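Local coordinates for pyruvate kinase (Pyrobaculum aerophilum, PDB 3QTG), which catalyses the final step of glycolysis, transferring a phosphoryl group from phosphoenolpyruvate to ADP to give pyruvate and ATP, as a homotetramer, at residues K120-A125 / D149-V154; Q128-L133 / I167-K172. All blocks are in the same frame, centred on the assembly; numbering follows the deposited sequence.

Contact 1: K120-A125 / D149-V154; sequences KAFFSA and DWIEAV
F123 and D149, the residue just before strand 150-154, are the closest backbone pair between segments 120-125 and 149-154, with F123 CA 6.4 Å from D149 CA. The axes of helix and strand come within 9.1 Å of each other at their closest and make an angle of 59°, a separation that leaves room for side chains between them. F123 fills much of it. Its ring lies between two neighbours: the carbonyl oxygen of D149 stands 3.8 Å above one face of the F123 ring, offset toward the rim, while F122 CD2 sits over the centre of the opposite face. I151 completes the apolar side, and its CD1 serves both aromatics, lying 3.3 Å from F123 CD1 and 3.8 Å from F122 CE2. The I151 torsions (chi1 -93°, chi2 132°) are both away from staggered values, which may reflect crowding against F123, though so short a contact is uncertain. A flat phenyl suits position F123 because it can cover the backbone where the loop enters the strand together with the I151 methyl; L106 of strand 101-106 also packs on F123. At the outer margin K120 sends out a long chain, straight as far as CE, until K120 NZ meets D149 OD1 at 3.4 Å. This salt bridge is long and its hydrogen bond weak. The chemistry therefore implies that apolar contact holds the helix to the sheet, the exposed lysine adding a modest electrostatic tie at the surface.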
# COMPACT_ATOMS: atom_id res chain seq x y z
N LYS A 120 -20.74 49.28 16.30
CA LYS A 120 -19.51 49.73 15.66
C LYS A 120 -18.81 48.61 14.88
O LYS A 120 -18.12 48.88 13.90
CB LYS A 120 -18.51 50.35 16.65
CG LYS A 120 -17.51 51.36 15.95
CD LYS A 120 -16.28 51.58 16.84
CE LYS A 120 -15.16 52.39 16.12
NZ LYS A 120 -15.30 53.88 16.31
N ALA A 121 -18.99 47.36 15.31
CA ALA A 121 -18.40 46.21 14.62
C ALA A 121 -18.81 46.14 13.14
O ALA A 121 -18.04 45.64 12.32
CB ALA A 121 -18.74 44.90 15.35
N PHE A 122 -20.01 46.65 12.80
CA PHE A 122 -20.44 46.76 11.40
C PHE A 122 -19.48 47.69 10.67
O PHE A 122 -18.99 47.38 9.58
CB PHE A 122 -21.88 47.28 11.29
CG PHE A 122 -22.35 47.50 9.84
CD1 PHE A 122 -22.68 46.41 9.03
CD2 PHE A 122 -22.43 48.77 9.31
CE1 PHE A 122 -23.11 46.60 7.71
CE2 PHE A 122 -22.85 48.99 8.00
CZ PHE A 122 -23.19 47.88 7.19
N PHE A 123 -19.20 48.84 11.27
CA PHE A 123 -18.34 49.83 10.63
C PHE A 123 -16.88 49.38 10.55
O PHE A 123 -16.22 49.64 9.54
CB PHE A 123 -18.58 51.24 11.23
CG PHE A 123 -20.00 51.67 11.09
CD1 PHE A 123 -20.44 52.29 9.92
CD2 PHE A 123 -20.94 51.34 12.07
CE1 PHE A 123 -21.79 52.63 9.75
CE2 PHE A 123 -22.29 51.67 11.90
CZ PHE A 123 -22.71 52.33 10.74
N SER A 124 -16.40 48.65 11.56
CA SER A 124 -15.05 48.07 11.50
C SER A 124 -14.90 46.97 10.44
O SER A 124 -13.81 46.79 9.93
CB SER A 124 -14.65 47.50 12.85
OG SER A 124 -14.74 48.51 13.83
N ALA A 125 -15.97 46.26 10.12
CA ALA A 125 -15.93 45.14 9.16
C ALA A 125 -16.01 45.57 7.68
O ALA A 125 -15.55 44.83 6.79
CB ALA A 125 -17.02 44.13 9.48
N ASP A 149 -17.90 57.01 11.31
CA ASP A 149 -18.93 56.06 11.74
C ASP A 149 -20.07 56.06 10.72
O ASP A 149 -21.24 56.20 11.06
CB ASP A 149 -19.41 56.45 13.15
CG ASP A 149 -18.35 56.22 14.22
OD1 ASP A 149 -17.70 55.14 14.22
OD2 ASP A 149 -18.18 57.11 15.08
N TRP A 150 -19.71 55.94 9.44
CA TRP A 150 -20.70 55.95 8.37
C TRP A 150 -20.23 55.23 7.10
O TRP A 150 -19.04 55.03 6.88
CB TRP A 150 -21.17 57.38 8.06
CG TRP A 150 -20.12 58.26 7.50
CD1 TRP A 150 -19.33 59.15 8.19
CD2 TRP A 150 -19.73 58.36 6.12
NE1 TRP A 150 -18.47 59.79 7.32
CE2 TRP A 150 -18.69 59.33 6.05
CE3 TRP A 150 -20.15 57.73 4.94
CZ2 TRP A 150 -18.07 59.67 4.84
CZ3 TRP A 150 -19.54 58.06 3.75
CH2 TRP A 150 -18.51 59.04 3.70
N ILE A 151 -21.21 54.89 6.26
CA ILE A 151 -21.01 54.15 5.04
C ILE A 151 -22.02 54.65 4.01
O ILE A 151 -23.15 54.96 4.34
CB ILE A 151 -21.19 52.62 5.35
CG1 ILE A 151 -19.84 51.99 5.66
CG2 ILE A 151 -21.92 51.85 4.25
CD1 ILE A 151 -19.89 51.13 6.93
N GLU A 152 -21.60 54.74 2.75
CA GLU A 152 -22.51 54.86 1.64
C GLU A 152 -22.45 53.60 0.78
O GLU A 152 -21.37 53.04 0.56
CB GLU A 152 -22.17 56.12 0.82
CG GLU A 152 -22.45 57.45 1.58
CD GLU A 152 -21.91 58.67 0.86
OE1 GLU A 152 -20.98 58.53 0.02
OE2 GLU A 152 -22.41 59.79 1.13
N ALA A 153 -23.60 53.18 0.27
CA ALA A 153 -23.69 51.98 -0.56
C ALA A 153 -24.79 52.12 -1.62
O ALA A 153 -25.81 52.75 -1.38
CB ALA A 153 -23.91 50.76 0.31
N VAL A 154 -24.59 51.54 -2.79
CA VAL A 154 -25.56 51.66 -3.87
C VAL A 154 -26.42 50.41 -3.89
O VAL A 154 -25.89 49.29 -3.95
CB VAL A 154 -24.86 51.83 -5.27
CG1 VAL A 154 -25.87 51.71 -6.43
CG2 VAL A 154 -24.14 53.17 -5.34

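Contact 2: Q128-L133 / I167-K172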
# COMPACT_ATOMS: atom_id res chain seq x y z
N GLN A 128 -14.67 49.58 1.21
CA GLN A 128 -15.12 49.87 -0.14
C GLN A 128 -15.16 48.62 -1.02
O GLN A 128 -14.25 47.81 -1.00
CB GLN A 128 -14.23 50.91 -0.79
CG GLN A 128 -14.96 51.73 -1.82
CD GLN A 128 -14.09 52.78 -2.42
OE1 GLN A 128 -13.44 53.54 -1.71
NE2 GLN A 128 -14.06 52.82 -3.75
N ASN A 129 -16.25 48.50 -1.79
CA ASN A 129 -16.54 47.34 -2.66
C ASN A 129 -17.09 46.10 -1.98
O ASN A 129 -17.38 45.12 -2.65
CB ASN A 129 -15.37 46.98 -3.60
CG ASN A 129 -14.93 48.15 -4.45
OD1 ASN A 129 -13.78 48.61 -4.35
ND2 ASN A 129 -15.84 48.66 -5.28
N ASP A 130 -17.25 46.14 -0.65
CA ASP A 130 -17.96 45.08 0.05
C ASP A 130 -19.42 45.16 -0.31
O ASP A 130 -19.91 46.23 -0.67
CB ASP A 130 -17.85 45.23 1.57
CG ASP A 130 -16.61 44.58 2.14
OD1 ASP A 130 -16.10 43.61 1.51
OD2 ASP A 130 -16.15 45.04 3.20
N VAL A 131 -20.12 44.03 -0.16
CA VAL A 131 -21.55 43.95 -0.42
C VAL A 131 -22.31 43.68 0.90
O VAL A 131 -22.00 42.74 1.65
CB VAL A 131 -21.88 42.85 -1.44
CG1 VAL A 131 -23.38 42.72 -1.66
CG2 VAL A 131 -21.11 43.11 -2.79
N ILE A 132 -23.30 44.53 1.16
CA ILE A 132 -24.09 44.47 2.36
C ILE A 132 -25.38 43.72 2.04
O ILE A 132 -26.01 43.98 1.03
CB ILE A 132 -24.40 45.90 2.85
CG1 ILE A 132 -23.13 46.57 3.39
CG2 ILE A 132 -25.52 45.90 3.91
CD1 ILE A 132 -23.26 48.05 3.44
N LEU A 133 -25.76 42.79 2.90
CA LEU A 133 -26.92 41.93 2.65
C LEU A 133 -28.02 42.12 3.66
O LEU A 133 -27.81 42.00 4.86
CB LEU A 133 -26.51 40.45 2.65
CG LEU A 133 -25.38 40.01 1.71
CD1 LEU A 133 -24.95 38.57 2.07
CD2 LEU A 133 -25.88 40.14 0.27
N ILE A 167 -28.44 42.42 9.32
CA ILE A 167 -27.53 42.95 8.30
C ILE A 167 -26.27 42.12 8.35
O ILE A 167 -25.70 41.89 9.41
CB ILE A 167 -27.15 44.45 8.55
CG1 ILE A 167 -28.37 45.32 8.85
CG2 ILE A 167 -26.39 45.05 7.37
CD1 ILE A 167 -27.99 46.68 9.51
N VAL A 168 -25.87 41.63 7.18
CA VAL A 168 -24.68 40.79 7.05
C VAL A 168 -23.80 41.40 5.96
O VAL A 168 -24.31 42.00 5.03
CB VAL A 168 -25.11 39.32 6.73
CG1 VAL A 168 -23.91 38.46 6.29
CG2 VAL A 168 -25.83 38.71 7.96
N VAL A 169 -22.48 41.31 6.13
CA VAL A 169 -21.55 41.78 5.11
C VAL A 169 -20.99 40.52 4.42
O VAL A 169 -20.33 39.70 5.06
CB VAL A 169 -20.40 42.66 5.71
CG1 VAL A 169 -19.49 43.22 4.61
CG2 VAL A 169 -20.98 43.84 6.55
N GLU A 170 -21.31 40.36 3.14
CA GLU A 170 -20.87 39.22 2.32
C GLU A 170 -19.38 38.94 2.46
O GLU A 170 -18.56 39.78 2.11
CB GLU A 170 -21.21 39.49 0.86
CG GLU A 170 -20.99 38.33 -0.10
CD GLU A 170 -21.41 38.70 -1.51
OE1 GLU A 170 -20.67 39.49 -2.14
OE2 GLU A 170 -22.48 38.23 -1.97
N GLY A 171 -19.04 37.77 3.00
CA GLY A 171 -17.64 37.35 3.18
C GLY A 171 -16.86 38.00 4.32
O GLY A 171 -15.64 37.82 4.40
N LYS A 172 -17.55 38.75 5.19
CA LYS A 172 -16.92 39.39 6.35
C LYS A 172 -17.55 38.92 7.65
O LYS A 172 -18.75 38.71 7.72
CB LYS A 172 -17.00 40.92 6.29
CG LYS A 172 -16.29 41.58 5.13
CD LYS A 172 -14.78 41.54 5.27
CE LYS A 172 -14.12 42.18 4.06
NZ LYS A 172 -14.05 43.67 4.21
O HOH W 1 -18.18 41.87 0.43
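I132 and V169 face each other as a non-hydrogen-bonded pair, CA to CA 4.6 Å, where strands 131-134 and 167-169 join antiparallel at one margin of the mixed sheet of the small B domain, the insertion in pyruvate kinase's TIM barrel. The short segments run at 152°. L133 and V168 form the adjoining hydrogen-bonded pair: L133 N reaches V168 O at 2.7 Å, and V168 N returns a bond to L133 O at 3.0 Å. Beyond it, E170 N binds V131 O. The E170 side chain starts with CB 3.4 Å from V131 O and also against L133 CD1. CG lies anti to the backbone N (chi1 -172°), and the extended chain then runs beside V131: CD passes V131 CB, E170 OE1 rests 3.6 Å from that same V131 CB, and OE2 ends in a salt bridge with R140. Glutamate suits this spot, its CB and the flank of its carboxylate lying beside V131 while OE2 reaches the arginine. The type II turn from V169 to K172 has G171 at positive phi (76°), which glycine accepts readily, and brings K172 back to D130. There K172 NZ meets the syn lone pair of D130 OD2 at 2.7 Å, the side chains crossing at about a right angle. An alanine at D130 would probably leave K172 NZ without this carboxylate and the water that links D130, V131 and E170 without one acceptor. That water accepts from V131 N and donates to D130 OD1 and, at 2.7 Å, to E170 O.

In the fold
Both contacts reach the same six-stranded sheet, and the chain alternates between their segments. Contact 2 joins neighbouring strands through main-chain bonds, whereas contact 1 lays a helix against a strand farther across that sheet, relying on aromatic and aliphatic surfaces. Each is partly buried, but their charged pairs differ in place: K120 and D149 meet at the exposed margin of contact 1, while D130 and K172 are set within contact 2, closer together and with further partners. F122 links the two contacts, since the ring that meets I151 also packs on I167 and V169. A125 O, on helix 120-125, probably accepts a hydrogen bond from K172 NZ. Contact 2 lies nearer to R87 and K165, which by similarity bind ATP.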